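Local coordinates for salicylate 5-hydroxylase, large oxygenase component (Ralstonia sp., PDB 7C8Z), which hydroxylates salicylate at its 5-position to give gentisate, acting as the iron- and [2Fe-2S]-containing oxygenase component of an NADH-dependent multicomponent system, at residues W231-K239 against M323-I331; K84-S92 against R342-G350. One frame throughout, in Å; residues are numbered along the deposited sequence.

In the fold
Contacts 1 and 2 meet at one sheet of the catalytic domain, their centres about 14 Å apart. In contact 1, helix 232-238 packs on strands 321-326 and 330-335 and the turn between them, close to the iron. Contact 2 begins earlier in the chain, in the Rieske domain, and brings its 82-88/91-97 hairpin against the end of strand 338-346; both segments of contact 1 fall between those of contact 2 in sequence. Strands 330-335 and 338-346 are antiparallel neighbours, and Ile331 O lies 2.8 Å from Arg342 N, probably hydrogen-bonded. One sheet thus serves two different contacts: it carries helix 232-238, which passes close to the iron, and also meets the Rieske domain.

Contact 1. Residues W231-K239 against M323-I331; sequences WKLMQENIK and MTTIFPSVI
Gln235 reaches from helix 232-238 into the turn that joins strands 321-326 and 330-335, and its chain shows how one residue can meet both apolar and polar surfaces. CB is directed at the strands, and CG passes Phe327 CE1 at 4.0 Å. A bend at chi2 (-75°) then brings CD beside Phe327 CD1, with the amide plane inclined to the ring. At the tip the two branches part: OE1 lies against CB and CG2 of Thr325, while NE2 gives a weak hydrogen bond to Pro328 O (3.4 Å, 146° at the hydrogen). That carbonyl follows a cis peptide bond, in a turn where a classic beta bulge sets Ser329 and Val330 together opposite Ile326.

On the N-terminal side of Gln235, the Trp231 indole sets CH2 3.7 Å from Phe327 CZ, the rings meeting obliquely, and also touches Pro328 CB. On the C-terminal side Ile238 spreads its branches: CG1 packs on Ile331 CD1 (3.5 Å), whereas CG2 meets CB and CE of Met323. Ile331 CD1 also touches Met234 CG.

Lys239, just past the helix, runs extended until a turn at chi4 (-51°) delivers NZ to Thr325 OG1, a 2.8 Å hydrogen bond. NZ also donates to Arg272 O, and OG1 makes a weak hydrogen bond to Ala274 O, so strand 274-278 takes part too.

Chemically, a largely apolar helix face, with Gln235 at its middle, is seated on the sheet. NE2 is held weakly by the turn and NZ more firmly by Thr325; the buried ammonium group probably gains from its second acceptor, Arg272 O, in a neighbouring loop. Because the side chain of Ile238 comes within about 5 Å of the iron bound by His243, His248 and Asp389, this seat also helps to form the surroundings of the metal site.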
ATOM      1  N   TRP A 231      -3.757  -1.696  20.377  1.00 31.49           N
ATOM      2  CA  TRP A 231      -5.147  -1.530  20.792  1.00 28.88           C
ATOM      3  C   TRP A 231      -5.259  -1.098  22.246  1.00 31.86           C
ATOM      4  O   TRP A 231      -6.176  -0.345  22.598  1.00 39.88           O
ATOM      5  CB  TRP A 231      -5.914  -2.828  20.558  1.00 50.83           C
ATOM      6  CG  TRP A 231      -5.466  -3.933  21.452  1.00 51.14           C
ATOM      7  CD1 TRP A 231      -4.458  -4.822  21.217  1.00 46.19           C
ATOM      8  CD2 TRP A 231      -6.003  -4.260  22.735  1.00 46.14           C
ATOM      9  NE1 TRP A 231      -4.336  -5.687  22.276  1.00 47.91           N
ATOM     10  CE2 TRP A 231      -5.272  -5.363  23.223  1.00 45.40           C
ATOM     11  CE3 TRP A 231      -7.028  -3.727  23.521  1.00 45.65           C
ATOM     12  CZ2 TRP A 231      -5.536  -5.943  24.459  1.00 42.69           C
ATOM     13  CZ3 TRP A 231      -7.290  -4.306  24.747  1.00 59.49           C
ATOM     14  CH2 TRP A 231      -6.547  -5.403  25.205  1.00 59.91           C
ATOM     15  N   LYS A 232      -4.345  -1.569  23.102  1.00 37.50           N
ATOM     16  CA  LYS A 232      -4.372  -1.201  24.516  1.00 35.04           C
ATOM     17  C   LYS A 232      -4.356   0.312  24.699  1.00 37.46           C
ATOM     18  O   LYS A 232      -5.004   0.843  25.612  1.00 40.31           O
ATOM     19  CB  LYS A 232      -3.191  -1.844  25.241  1.00 36.34           C
ATOM     20  CG  LYS A 232      -3.259  -3.361  25.292  1.00 45.78           C
ATOM     21  CD  LYS A 232      -2.294  -3.931  26.318  1.00 41.45           C
ATOM     22  CE  LYS A 232      -0.854  -3.799  25.849  1.00 48.44           C
ATOM     23  NZ  LYS A 232      -0.497  -4.793  24.797  1.00 35.50           N
ATOM     24  N   LEU A 233      -3.644   1.024  23.817  1.00 40.40           N
ATOM     25  CA  LEU A 233      -3.556   2.477  23.928  1.00 40.07           C
ATOM     26  C   LEU A 233      -4.928   3.136  23.885  1.00 33.77           C
ATOM     27  O   LEU A 233      -5.110   4.221  24.449  1.00 44.70           O
ATOM     28  CB  LEU A 233      -2.676   3.036  22.815  1.00 27.94           C
ATOM     29  CG  LEU A 233      -1.180   2.836  23.013  1.00 35.23           C
ATOM     30  CD1 LEU A 233      -0.421   3.368  21.809  1.00 39.89           C
ATOM     31  CD2 LEU A 233      -0.726   3.513  24.288  1.00 37.42           C
ATOM     32  N   MET A 234      -5.908   2.504  23.237  1.00 28.86           N
ATOM     33  CA  MET A 234      -7.251   3.071  23.237  1.00 39.89           C
ATOM     34  C   MET A 234      -7.902   2.913  24.603  1.00 39.64           C
ATOM     35  O   MET A 234      -8.466   3.870  25.150  1.00 44.87           O
ATOM     36  CB  MET A 234      -8.106   2.423  22.149  1.00 44.85           C
ATOM     37  CG  MET A 234      -9.509   3.010  22.040  1.00 44.27           C
ATOM     38  SD  MET A 234      -9.533   4.809  22.165  1.00 44.97           S
ATOM     39  CE  MET A 234      -9.090   5.304  20.500  1.00 35.78           C
ATOM     40  N   GLN A 235      -7.810   1.714  25.182  1.00 50.48           N
ATOM     41  CA  GLN A 235      -8.320   1.510  26.535  1.00 49.06           C
ATOM     42  C   GLN A 235      -7.678   2.489  27.506  1.00 36.28           C
ATOM     43  O   GLN A 235      -8.374   3.225  28.220  1.00 46.02           O
ATOM     44  CB  GLN A 235      -8.087   0.061  26.965  1.00 38.13           C
ATOM     45  CG  GLN A 235      -9.064  -0.914  26.325  1.00 36.96           C
ATOM     46  CD  GLN A 235     -10.452  -0.833  26.943  1.00 58.57           C
ATOM     47  OE1 GLN A 235     -10.636  -0.240  28.008  1.00 53.40           O
ATOM     48  NE2 GLN A 235     -11.438  -1.426  26.273  1.00 49.97           N
ATOM     49  N   GLU A 236      -6.343   2.535  27.515  1.00 42.76           N
ATOM     50  CA  GLU A 236      -5.625   3.536  28.294  1.00 38.90           C
ATOM     51  C   GLU A 236      -6.224   4.919  28.097  1.00 49.35           C
ATOM     52  O   GLU A 236      -6.488   5.639  29.068  1.00 44.48           O
ATOM     53  CB  GLU A 236      -4.151   3.558  27.891  1.00 34.72           C
ATOM     54  CG  GLU A 236      -3.361   2.331  28.260  1.00 48.77           C
ATOM     55  CD  GLU A 236      -1.897   2.478  27.906  1.00 42.92           C
ATOM     56  OE1 GLU A 236      -1.432   3.626  27.749  1.00 56.42           O
ATOM     57  OE2 GLU A 236      -1.210   1.446  27.777  1.00 58.59           O
ATOM     58  N   ASN A 237      -6.489   5.287  26.840  1.00 45.57           N
ATOM     59  CA  ASN A 237      -6.906   6.657  26.561  1.00 53.26           C
ATOM     60  C   ASN A 237      -8.230   6.981  27.236  1.00 50.20           C
ATOM     61  O   ASN A 237      -8.446   8.122  27.659  1.00 48.15           O
ATOM     62  CB  ASN A 237      -6.998   6.884  25.050  1.00 47.04           C
ATOM     63  CG  ASN A 237      -7.201   8.345  24.692  1.00 38.94           C
ATOM     64  OD1 ASN A 237      -6.249   9.122  24.641  1.00 51.90           O
ATOM     65  ND2 ASN A 237      -8.444   8.725  24.443  1.00 37.59           N
ATOM     66  N   ILE A 238      -9.106   5.987  27.392  1.00 34.83           N
ATOM     67  CA  ILE A 238     -10.364   6.208  28.089  1.00 43.17           C
ATOM     68  C   ILE A 238     -10.281   5.770  29.542  1.00 49.30           C
ATOM     69  O   ILE A 238     -11.258   5.905  30.292  1.00 46.31           O
ATOM     70  CB  ILE A 238     -11.525   5.524  27.339  1.00 42.37           C
ATOM     71  CG1 ILE A 238     -11.386   5.792  25.845  1.00 44.50           C
ATOM     72  CG2 ILE A 238     -12.878   6.068  27.782  1.00 32.24           C
ATOM     73  CD1 ILE A 238     -11.486   7.267  25.494  1.00 34.62           C
ATOM     74  N   LYS A 239      -9.121   5.273  29.969  1.00 51.99           N
ATOM     75  CA  LYS A 239      -8.774   5.157  31.376  1.00 57.14           C
ATOM     76  C   LYS A 239      -7.826   6.272  31.817  1.00 60.14           C
ATOM     77  O   LYS A 239      -7.242   6.190  32.902  1.00 54.47           O
ATOM     78  CB  LYS A 239      -8.157   3.781  31.649  1.00 42.48           C
ATOM     79  CG  LYS A 239      -9.092   2.614  31.352  1.00 41.29           C
ATOM     80  CD  LYS A 239      -8.354   1.282  31.343  1.00 36.34           C
ATOM     81  CE  LYS A 239      -9.287   0.121  31.011  1.00 39.73           C
ATOM     82  NZ  LYS A 239     -10.522   0.086  31.854  1.00 42.31           N
ATOM     83  N   MET A 323     -17.659   7.938  30.877  1.00 39.83           N
ATOM     84  CA  MET A 323     -16.913   7.149  29.900  1.00 43.14           C
ATOM     85  C   MET A 323     -16.651   5.782  30.517  1.00 42.64           C
ATOM     86  O   MET A 323     -15.916   5.681  31.505  1.00 45.25           O
ATOM     87  CB  MET A 323     -15.609   7.846  29.519  1.00 49.33           C
ATOM     88  CG  MET A 323     -15.815   9.163  28.800  1.00 57.06           C
ATOM     89  SD  MET A 323     -16.804   8.970  27.307  1.00 54.67           S
ATOM     90  CE  MET A 323     -15.688   7.989  26.308  1.00 54.27           C
ATOM     91  N   THR A 324     -17.250   4.735  29.955  1.00 48.76           N
ATOM     92  CA  THR A 324     -17.179   3.398  30.533  1.00 46.83           C
ATOM     93  C   THR A 324     -16.397   2.476  29.608  1.00 45.33           C
ATOM     94  O   THR A 324     -16.805   2.240  28.468  1.00 38.47           O
ATOM     95  CB  THR A 324     -18.581   2.842  30.785  1.00 43.85           C
ATOM     96  OG1 THR A 324     -19.262   3.690  31.712  1.00 60.14           O
ATOM     97  CG2 THR A 324     -18.509   1.424  31.351  1.00 39.98           C
ATOM     98  N   THR A 325     -15.266   1.976  30.089  1.00 34.15           N
ATOM     99  CA  THR A 325     -14.459   1.018  29.346  1.00 38.37           C
ATOM    100  C   THR A 325     -14.816  -0.396  29.789  1.00 48.38           C
ATOM    101  O   THR A 325     -14.642  -0.742  30.966  1.00 63.65           O
ATOM    102  CB  THR A 325     -12.967   1.280  29.549  1.00 46.44           C
ATOM    103  OG1 THR A 325     -12.704   1.553  30.933  1.00 40.46           O
ATOM    104  CG2 THR A 325     -12.521   2.460  28.704  1.00 28.92           C
ATOM    105  N   ILE A 326     -15.328  -1.198  28.853  1.00 44.99           N
ATOM    106  CA  ILE A 326     -15.570  -2.619  29.075  1.00 42.11           C
ATOM    107  C   ILE A 326     -14.468  -3.384  28.353  1.00 30.94           C
ATOM    108  O   ILE A 326     -14.411  -3.413  27.113  1.00 38.65           O
ATOM    109  CB  ILE A 326     -16.967  -3.048  28.606  1.00 49.33           C
ATOM    110  CG1 ILE A 326     -18.037  -2.364  29.459  1.00 48.89           C
ATOM    111  CG2 ILE A 326     -17.116  -4.562  28.698  1.00 33.88           C
ATOM    112  CD1 ILE A 326     -19.448  -2.744  29.087  1.00 48.99           C
ATOM    113  N   PHE A 327     -13.594  -3.986  29.157  1.00 44.40           N
ATOM    114  CA  PHE A 327     -12.396  -4.653  28.673  1.00 47.46           C
ATOM    115  C   PHE A 327     -12.758  -5.975  27.999  1.00 41.80           C
ATOM    116  O   PHE A 327     -13.586  -6.729  28.516  1.00 42.68           O
ATOM    117  CB  PHE A 327     -11.449  -4.908  29.848  1.00 42.84           C
ATOM    118  CG  PHE A 327      -9.989  -4.903  29.483  1.00 46.59           C
ATOM    119  CD1 PHE A 327      -9.318  -3.711  29.259  1.00 58.63           C
ATOM    120  CD2 PHE A 327      -9.281  -6.093  29.392  1.00 34.63           C
ATOM    121  CE1 PHE A 327      -7.970  -3.703  28.941  1.00 48.73           C
ATOM    122  CE2 PHE A 327      -7.938  -6.095  29.071  1.00 34.51           C
ATOM    123  CZ  PHE A 327      -7.280  -4.897  28.845  1.00 42.34           C
ATOM    124  N   PRO A 328     -12.115  -6.311  26.873  1.00 49.13           N
ATOM    125  CA  PRO A 328     -11.098  -5.465  26.248  1.00 53.96           C
ATOM    126  C   PRO A 328     -11.594  -4.751  24.999  1.00 46.86           C
ATOM    127  O   PRO A 328     -10.805  -4.092  24.321  1.00 48.26           O
ATOM    128  CB  PRO A 328     -10.024  -6.478  25.866  1.00 46.79           C
ATOM    129  CG  PRO A 328     -10.845  -7.684  25.435  1.00 36.25           C
ATOM    130  CD  PRO A 328     -12.153  -7.640  26.237  1.00 52.33           C
ATOM    131  N   SER A 329     -12.888  -4.872  24.701  1.00 32.80           N
ATOM    132  CA  SER A 329     -13.356  -4.648  23.347  1.00 31.94           C
ATOM    133  C   SER A 329     -14.094  -3.339  23.119  1.00 40.59           C
ATOM    134  O   SER A 329     -14.176  -2.907  21.965  1.00 44.66           O
ATOM    135  CB  SER A 329     -14.272  -5.799  22.901  1.00 44.10           C
ATOM    136  OG  SER A 329     -15.632  -5.524  23.198  1.00 40.69           O
ATOM    137  N   VAL A 330     -14.658  -2.697  24.145  1.00 44.42           N
ATOM    138  CA  VAL A 330     -15.582  -1.611  23.836  1.00 37.55           C
ATOM    139  C   VAL A 330     -15.508  -0.466  24.834  1.00 39.04           C
ATOM    140  O   VAL A 330     -15.094  -0.620  25.986  1.00 38.66           O
ATOM    141  CB  VAL A 330     -17.037  -2.128  23.722  1.00 46.89           C
ATOM    142  CG1 VAL A 330     -17.662  -2.325  25.095  1.00 60.48           C
ATOM    143  CG2 VAL A 330     -17.881  -1.198  22.844  1.00 38.12           C
ATOM    144  N   ILE A 331     -15.910   0.705  24.346  1.00 43.16           N
ATOM    145  CA  ILE A 331     -16.140   1.886  25.160  1.00 37.07           C
ATOM    146  C   ILE A 331     -17.591   2.303  24.973  1.00 46.88           C
ATOM    147  O   ILE A 331     -18.083   2.357  23.842  1.00 53.60           O
ATOM    148  CB  ILE A 331     -15.196   3.032  24.763  1.00 32.94           C
ATOM    149  CG1 ILE A 331     -13.761   2.685  25.149  1.00 37.67           C
ATOM    150  CG2 ILE A 331     -15.640   4.344  25.406  1.00 39.30           C
ATOM    151  CD1 ILE A 331     -12.750   3.053  24.096  1.00 41.13           C
TER

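Contact 2. Residues K84-S92 against R342-G350; sequences KRTVIGERS and RHIQPNGHG
Gly89 and Pro346 mark the closest approach of the two backbones, their CA atoms 5.8 Å apart. Strands 84-88 and 342-346 do not pair; their axes cross at 67° with 7.3 Å between them. A type II' turn from Ile88 to Arg91 has Gly89, with its positive phi, in its first corner, and Gly89 O rests on Pro346 CD.

From that turn Glu90, with CG anti to the carbonyl carbon (chi1 -63°) and the chain extended beyond it, carries its carboxylate to Gly348. OE2 accepts from Gly348 N at 2.8 Å, the N-H coming nearly along the C-O axis, and is also bonded to Tyr55 OH of helix 52-63. Further back, Val87 CG1 lies 3.6 Å from Gln345 CB and crosses that side chain obliquely. Gln345 CG in turn sits over the centre of the His343 ring, whose CE1 edge faces Thr86 OG1 in plane. A water at 3.0 Å from His343 ND1 and 3.3 Å from Lys84 NZ bridges the two residues; Lys84 has a salt bridge to Glu76 as well.

Strand ends from two antiparallel sheets, one per domain, thus meet here, forming part of the Rieske-to-catalytic domain interface of a ring-hydroxylating oxygenase alpha subunit.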
ATOM      1  N   LYS A  84     -25.898  -8.589  11.163  1.00 27.26           N
ATOM      2  CA  LYS A  84     -24.785  -7.652  11.081  1.00 38.33           C
ATOM      3  C   LYS A  84     -23.494  -8.443  11.252  1.00 44.83           C
ATOM      4  O   LYS A  84     -23.348  -9.190  12.226  1.00 51.22           O
ATOM      5  CB  LYS A  84     -24.897  -6.558  12.147  1.00 28.12           C
ATOM      6  CG  LYS A  84     -23.796  -5.517  12.079  1.00 36.08           C
ATOM      7  CD  LYS A  84     -23.611  -4.806  13.416  1.00 47.33           C
ATOM      8  CE  LYS A  84     -22.208  -4.227  13.542  1.00 49.95           C
ATOM      9  NZ  LYS A  84     -22.110  -3.166  14.580  1.00 41.80           N
ATOM     10  N   ARG A  85     -22.583  -8.321  10.288  1.00 40.25           N
ATOM     11  CA  ARG A  85     -21.270  -8.933  10.421  1.00 34.46           C
ATOM     12  C   ARG A  85     -20.358  -8.017  11.230  1.00 35.63           C
ATOM     13  O   ARG A  85     -20.330  -6.801  11.017  1.00 39.02           O
ATOM     14  CB  ARG A  85     -20.665  -9.221   9.044  1.00 31.31           C
ATOM     15  CG  ARG A  85     -19.223  -9.742   9.079  1.00 36.34           C
ATOM     16  CD  ARG A  85     -18.730 -10.206   7.712  1.00 24.21           C
ATOM     17  NE  ARG A  85     -18.718  -9.125   6.725  1.00 32.73           N
ATOM     18  CZ  ARG A  85     -17.708  -8.277   6.529  1.00 37.57           C
ATOM     19  NH1 ARG A  85     -16.597  -8.361   7.251  1.00 29.38           N
ATOM     20  NH2 ARG A  85     -17.812  -7.333   5.603  1.00 45.15           N
ATOM     21  N   THR A  86     -19.599  -8.604  12.148  1.00 31.15           N
ATOM     22  CA  THR A  86     -18.682  -7.847  12.992  1.00 37.22           C
ATOM     23  C   THR A  86     -17.498  -8.752  13.319  1.00 38.98           C
ATOM     24  O   THR A  86     -17.308  -9.795  12.684  1.00 32.97           O
ATOM     25  CB  THR A  86     -19.412  -7.325  14.245  1.00 47.66           C
ATOM     26  OG1 THR A  86     -18.544  -6.459  14.991  1.00 50.97           O
ATOM     27  CG2 THR A  86     -19.854  -8.483  15.130  1.00 34.73           C
ATOM     28  N   VAL A  87     -16.704  -8.369  14.320  1.00 28.29           N
ATOM     29  CA  VAL A  87     -15.473  -9.081  14.626  1.00 34.47           C
ATOM     30  C   VAL A  87     -15.278  -9.169  16.135  1.00 41.67           C
ATOM     31  O   VAL A  87     -15.781  -8.339  16.900  1.00 32.61           O
ATOM     32  CB  VAL A  87     -14.253  -8.408  13.955  1.00 25.05           C
ATOM     33  CG1 VAL A  87     -13.768  -7.235  14.790  1.00 35.02           C
ATOM     34  CG2 VAL A  87     -13.138  -9.418  13.736  1.00 37.10           C
ATOM     35  N   ILE A  88     -14.556 -10.205  16.557  1.00 38.46           N
ATOM     36  CA  ILE A  88     -14.092 -10.354  17.932  1.00 45.07           C
ATOM     37  C   ILE A  88     -12.611 -10.692  17.872  1.00 40.52           C
ATOM     38  O   ILE A  88     -12.232 -11.745  17.343  1.00 31.81           O
ATOM     39  CB  ILE A  88     -14.868 -11.434  18.703  1.00 49.85           C
ATOM     40  CG1 ILE A  88     -16.309 -10.978  18.945  1.00 45.69           C
ATOM     41  CG2 ILE A  88     -14.174 -11.727  20.026  1.00 51.93           C
ATOM     42  CD1 ILE A  88     -17.157 -11.990  19.678  1.00 36.17           C
ATOM     43  N   GLY A  89     -11.778  -9.803  18.404  1.00 42.95           N
ATOM     44  CA  GLY A  89     -10.353  -9.915  18.192  1.00 30.64           C
ATOM     45  C   GLY A  89     -10.050  -9.762  16.720  1.00 38.90           C
ATOM     46  O   GLY A  89     -10.188  -8.671  16.162  1.00 51.05           O
ATOM     47  N   GLU A  90      -9.657 -10.854  16.067  1.00 49.63           N
ATOM     48  CA  GLU A  90      -9.471 -10.862  14.622  1.00 31.28           C
ATOM     49  C   GLU A  90     -10.328 -11.922  13.950  1.00 34.44           C
ATOM     50  O   GLU A  90     -10.061 -12.302  12.809  1.00 50.53           O
ATOM     51  CB  GLU A  90      -7.999 -11.072  14.277  1.00 21.72           C
ATOM     52  CG  GLU A  90      -7.110  -9.957  14.783  1.00 26.40           C
ATOM     53  CD  GLU A  90      -5.744  -9.980  14.145  1.00 37.39           C
ATOM     54  OE1 GLU A  90      -5.511 -10.856  13.287  1.00 53.04           O
ATOM     55  OE2 GLU A  90      -4.912  -9.116  14.488  1.00 42.09           O
ATOM     56  N   ARG A  91     -11.371 -12.389  14.626  1.00 48.62           N
ATOM     57  CA  ARG A  91     -12.221 -13.458  14.121  1.00 42.58           C
ATOM     58  C   ARG A  91     -13.570 -12.875  13.726  1.00 43.40           C
ATOM     59  O   ARG A  91     -14.281 -12.315  14.570  1.00 35.68           O
ATOM     60  CB  ARG A  91     -12.378 -14.564  15.164  1.00 37.22           C
ATOM     61  CG  ARG A  91     -11.113 -15.373  15.346  1.00 48.17           C
ATOM     62  CD  ARG A  91     -11.168 -16.245  16.575  1.00 56.37           C
ATOM     63  NE  ARG A  91     -11.965 -17.447  16.380  1.00 42.61           N
ATOM     64  CZ  ARG A  91     -12.133 -18.373  17.315  1.00 41.82           C
ATOM     65  NH1 ARG A  91     -11.558 -18.224  18.502  1.00 46.17           N
ATOM     66  NH2 ARG A  91     -12.874 -19.443  17.068  1.00 47.88           N
ATOM     67  N   SER A  92     -13.902 -12.989  12.441  1.00 31.02           N
ATOM     68  CA  SER A  92     -15.177 -12.498  11.941  1.00 32.41           C
ATOM     69  C   SER A  92     -16.327 -13.335  12.488  1.00 40.51           C
ATOM     70  O   SER A  92     -16.276 -14.571  12.470  1.00 38.14           O
ATOM     71  CB  SER A  92     -15.185 -12.531  10.413  1.00 25.69           C
ATOM     72  OG  SER A  92     -16.121 -11.607   9.887  1.00 42.62           O
ATOM     73  N   ARG A 342     -18.014   2.549  21.008  1.00 39.01           N
ATOM     74  CA  ARG A 342     -16.771   2.619  20.251  1.00 27.57           C
ATOM     75  C   ARG A 342     -16.110   1.252  20.340  1.00 33.20           C
ATOM     76  O   ARG A 342     -15.647   0.847  21.414  1.00 40.63           O
ATOM     77  CB  ARG A 342     -15.858   3.708  20.793  1.00 30.09           C
ATOM     78  CG  ARG A 342     -16.560   5.027  21.016  1.00 37.91           C
ATOM     79  CD  ARG A 342     -15.682   5.953  21.820  1.00 39.58           C
ATOM     80  NE  ARG A 342     -16.311   7.247  22.034  1.00 39.41           N
ATOM     81  CZ  ARG A 342     -15.697   8.276  22.598  1.00 47.04           C
ATOM     82  NH1 ARG A 342     -14.438   8.150  23.004  1.00 29.46           N
ATOM     83  NH2 ARG A 342     -16.336   9.430  22.755  1.00 59.23           N
ATOM     84  N   HIS A 343     -16.087   0.545  19.218  1.00 29.12           N
ATOM     85  CA  HIS A 343     -15.680  -0.847  19.146  1.00 36.95           C
ATOM     86  C   HIS A 343     -14.229  -0.927  18.688  1.00 40.80           C
ATOM     87  O   HIS A 343     -13.872  -0.346  17.654  1.00 31.86           O
ATOM     88  CB  HIS A 343     -16.604  -1.591  18.177  1.00 37.37           C
ATOM     89  CG  HIS A 343     -16.412  -3.076  18.149  1.00 35.67           C
ATOM     90  ND1 HIS A 343     -17.090  -3.889  17.267  1.00 38.03           N
ATOM     91  CD2 HIS A 343     -15.631  -3.894  18.892  1.00 39.62           C
ATOM     92  CE1 HIS A 343     -16.730  -5.146  17.464  1.00 37.86           C
ATOM     93  NE2 HIS A 343     -15.847  -5.175  18.445  1.00 32.36           N
ATOM     94  N   ILE A 344     -13.397  -1.613  19.488  1.00 33.07           N
ATOM     95  CA  ILE A 344     -11.991  -1.853  19.167  1.00 40.82           C
ATOM     96  C   ILE A 344     -11.873  -3.175  18.423  1.00 43.91           C
ATOM     97  O   ILE A 344     -12.354  -4.211  18.897  1.00 45.74           O
ATOM     98  CB  ILE A 344     -11.127  -1.878  20.439  1.00 42.86           C
ATOM     99  CG1 ILE A 344     -11.137  -0.524  21.136  1.00 31.46           C
ATOM    100  CG2 ILE A 344      -9.690  -2.272  20.101  1.00 25.52           C
ATOM    101  CD1 ILE A 344     -10.348  -0.532  22.405  1.00 39.65           C
ATOM    102  N   GLN A 345     -11.199  -3.150  17.274  1.00 45.03           N
ATOM    103  CA  GLN A 345     -11.035  -4.320  16.414  1.00 36.01           C
ATOM    104  C   GLN A 345      -9.556  -4.426  16.072  1.00 43.81           C
ATOM    105  O   GLN A 345      -9.076  -3.782  15.129  1.00 30.92           O
ATOM    106  CB  GLN A 345     -11.900  -4.196  15.164  1.00 28.70           C
ATOM    107  CG  GLN A 345     -13.302  -3.669  15.454  1.00 45.14           C
ATOM    108  CD  GLN A 345     -14.156  -3.538  14.212  1.00 38.98           C
ATOM    109  OE1 GLN A 345     -13.644  -3.484  13.099  1.00 57.72           O
ATOM    110  NE2 GLN A 345     -15.468  -3.497  14.397  1.00 28.24           N
ATOM    111  N   PRO A 346      -8.799  -5.221  16.822  1.00 35.01           N
ATOM    112  CA  PRO A 346      -7.342  -5.212  16.658  1.00 37.11           C
ATOM    113  C   PRO A 346      -6.899  -5.871  15.357  1.00 35.67           C
ATOM    114  O   PRO A 346      -7.572  -6.745  14.806  1.00 30.07           O
ATOM    115  CB  PRO A 346      -6.847  -5.998  17.878  1.00 47.89           C
ATOM    116  CG  PRO A 346      -7.996  -6.906  18.225  1.00 43.92           C
ATOM    117  CD  PRO A 346      -9.246  -6.146  17.879  1.00 30.71           C
ATOM    118  N   ASN A 347      -5.740  -5.426  14.866  1.00 36.61           N
ATOM    119  CA  ASN A 347      -5.132  -5.974  13.650  1.00 31.55           C
ATOM    120  C   ASN A 347      -3.618  -5.900  13.850  1.00 35.98           C
ATOM    121  O   ASN A 347      -2.990  -4.878  13.566  1.00 55.78           O
ATOM    122  CB  ASN A 347      -5.575  -5.214  12.408  1.00 32.69           C
ATOM    123  CG  ASN A 347      -6.951  -5.627  11.936  1.00 55.81           C
ATOM    124  OD1 ASN A 347      -7.897  -4.834  11.962  1.00 57.22           O
ATOM    125  ND2 ASN A 347      -7.077  -6.879  11.510  1.00 66.12           N
ATOM    126  N   GLY A 348      -3.049  -6.986  14.355  1.00 35.60           N
ATOM    127  CA  GLY A 348      -1.639  -7.004  14.693  1.00 37.94           C
ATOM    128  C   GLY A 348      -1.356  -6.125  15.899  1.00 43.13           C
ATOM    129  O   GLY A 348      -2.206  -5.389  16.395  1.00 51.30           O
ATOM    130  N   HIS A 349      -0.097  -6.170  16.339  1.00 47.03           N
ATOM    131  CA  HIS A 349       0.305  -5.423  17.526  1.00 35.49           C
ATOM    132  C   HIS A 349       0.344  -3.919  17.292  1.00 43.77           C
ATOM    133  O   HIS A 349       0.391  -3.157  18.264  1.00 54.43           O
ATOM    134  CB  HIS A 349       1.674  -5.898  18.006  1.00 38.87           C
ATOM    135  CG  HIS A 349       2.820  -5.318  17.237  1.00 42.72           C
ATOM    136  ND1 HIS A 349       3.441  -5.994  16.208  1.00 40.52           N
ATOM    137  CD2 HIS A 349       3.463  -4.131  17.348  1.00 38.67           C
ATOM    138  CE1 HIS A 349       4.414  -5.246  15.717  1.00 42.49           C
ATOM    139  NE2 HIS A 349       4.448  -4.110  16.392  1.00 37.96           N
ATOM    140  N   GLY A 350       0.345  -3.471  16.041  1.00 39.31           N
ATOM    141  CA  GLY A 350       0.580  -2.066  15.783  1.00 43.77           C
ATOM    142  C   GLY A 350      -0.550  -1.298  15.126  1.00 34.76           C
ATOM    143  O   GLY A 350      -0.312  -0.212  14.591  1.00 34.11           O
TER
HETATM  144  O   HOH W   1     -19.029  -2.556  15.475  1.00 32.34           O